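PDB 4MG4: phosphonomutase from Burkholderia cenocepacia J2315, which belongs to the phosphoenolpyruvate phosphomutase family of TIM-barrel proteins. Local coordinates for residues A204-L209 and Y234-I239. Residues are numbered along the deposited sequence; the frame is centred on the assembly and turned at random.
Sequences ALIRAL and YGVARI
Ile206, on the buried side of helix 203-212, meets both Tyr234 and Val236 through one methyl branch. With CG1 beside the backbone N (chi1 -68°), CG2 falls anti to it, and this carries Ile206 CG2 to within 3.6 Å of Val236 CG2 and 3.9 Å of Tyr234 CB. Isoleucine suits the place because its branch at CB sets a methyl close to the backbone, where it meets both neighbours; Leu231 of helix 228-234 also touches it. One residue on, Arg207 crosses Tyr234 at about a right angle on the exposed side of the contact. Its chain runs extended from CG to NE, and the guanidinium then presents a face to the ring: Tyr234 CD1 sits over its centre, 3.5 Å from Arg207 CZ, with the two planes 65° apart. Arg207 NH2 lies near the ring plane, 3.5 Å from Tyr234 CE1, so the ring offers its edge rather than its pi face. Arginine suits this exposed place because its aliphatic part packs on Tyr234 while NH2 forms a salt bridge with Glu233. Gly235, at phi 102°, ends helix 228-234 in a Schellman motif; a CB there would jam against Tyr234 O. Two successive outer helices of a TIM barrel thus pack together where the second leads into the eighth strand.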
# COMPACT_ATOMS: atom_id res chain seq x y z
N ALA A 204 -0.76 -0.83 36.81
CA ALA A 204 -0.36 -1.72 37.86
C ALA A 204 -0.04 -3.10 37.31
O ALA A 204 0.89 -3.76 37.79
CB ALA A 204 -1.45 -1.89 38.89
N LEU A 205 -0.91 -3.57 36.40
CA LEU A 205 -0.63 -4.88 35.80
C LEU A 205 0.63 -4.88 34.93
O LEU A 205 1.38 -5.87 34.95
CB LEU A 205 -1.84 -5.41 35.05
CG LEU A 205 -3.09 -5.73 35.91
CD1 LEU A 205 -4.23 -6.12 34.97
CD2 LEU A 205 -2.93 -6.75 37.01
N ILE A 206 0.87 -3.81 34.19
CA ILE A 206 2.06 -3.72 33.32
C ILE A 206 3.29 -3.74 34.23
O ILE A 206 4.25 -4.45 33.95
CB ILE A 206 2.05 -2.51 32.40
CG1 ILE A 206 0.96 -2.62 31.34
CG2 ILE A 206 3.43 -2.38 31.71
CD1 ILE A 206 0.66 -1.30 30.68
N ARG A 207 3.26 -3.00 35.35
CA ARG A 207 4.39 -2.99 36.27
C ARG A 207 4.68 -4.37 36.82
O ARG A 207 5.84 -4.80 36.93
CB ARG A 207 4.12 -2.04 37.44
CG ARG A 207 4.16 -0.56 37.07
CD ARG A 207 3.99 0.23 38.37
NE ARG A 207 3.81 1.65 38.13
CZ ARG A 207 4.77 2.55 37.89
NH1 ARG A 207 6.03 2.17 37.72
NH2 ARG A 207 4.44 3.81 37.71
N ALA A 208 3.62 -5.07 37.21
CA ALA A 208 3.76 -6.42 37.74
C ALA A 208 4.33 -7.39 36.72
O ALA A 208 5.18 -8.24 37.03
CB ALA A 208 2.43 -6.94 38.26
N LEU A 209 3.89 -7.19 35.49
CA LEU A 209 4.38 -7.99 34.36
C LEU A 209 5.85 -7.79 34.09
O LEU A 209 6.57 -8.75 33.92
CB LEU A 209 3.56 -7.63 33.11
CG LEU A 209 3.92 -8.41 31.86
CD1 LEU A 209 3.76 -9.91 32.00
CD2 LEU A 209 3.11 -7.86 30.69
N TYR A 234 7.31 2.16 33.40
CA TYR A 234 6.84 0.89 33.94
C TYR A 234 7.82 -0.23 33.68
O TYR A 234 7.63 -1.30 34.24
CB TYR A 234 5.48 0.46 33.33
CG TYR A 234 4.34 1.45 33.42
CD1 TYR A 234 4.32 2.46 34.40
CD2 TYR A 234 3.31 1.43 32.49
CE1 TYR A 234 3.28 3.39 34.44
CE2 TYR A 234 2.27 2.35 32.53
CZ TYR A 234 2.26 3.32 33.50
OH TYR A 234 1.20 4.25 33.48
N GLY A 235 8.79 -0.02 32.82
CA GLY A 235 9.84 -1.03 32.54
C GLY A 235 9.65 -1.81 31.24
O GLY A 235 10.31 -2.81 31.01
N VAL A 236 8.76 -1.33 30.36
CA VAL A 236 8.52 -1.97 29.06
C VAL A 236 9.76 -1.83 28.18
O VAL A 236 10.46 -0.84 28.30
CB VAL A 236 7.29 -1.32 28.45
CG1 VAL A 236 7.09 -1.55 27.02
CG2 VAL A 236 6.05 -1.70 29.28
N ALA A 237 10.03 -2.86 27.38
CA ALA A 237 11.15 -2.90 26.47
C ALA A 237 10.84 -2.63 24.99
O ALA A 237 11.73 -2.36 24.19
CB ALA A 237 11.84 -4.26 26.62
N ARG A 238 9.56 -2.74 24.63
CA ARG A 238 9.17 -2.64 23.24
C ARG A 238 7.71 -2.15 23.17
O ARG A 238 6.85 -2.62 23.94
CB ARG A 238 9.33 -4.00 22.59
CG ARG A 238 8.85 -4.11 21.13
CD ARG A 238 9.35 -5.44 20.56
NE ARG A 238 8.74 -5.80 19.29
CZ ARG A 238 9.13 -6.84 18.55
NH1 ARG A 238 10.16 -7.59 18.90
NH2 ARG A 238 8.41 -7.15 17.46
N ILE A 239 7.43 -1.24 22.24
CA ILE A 239 6.11 -0.65 22.09
C ILE A 239 5.64 -0.81 20.62
O ILE A 239 6.37 -0.44 19.71
CB ILE A 239 6.11 0.83 22.50
CG1 ILE A 239 6.37 0.93 24.00
CG2 ILE A 239 4.79 1.47 22.11
CD1 ILE A 239 6.63 2.31 24.50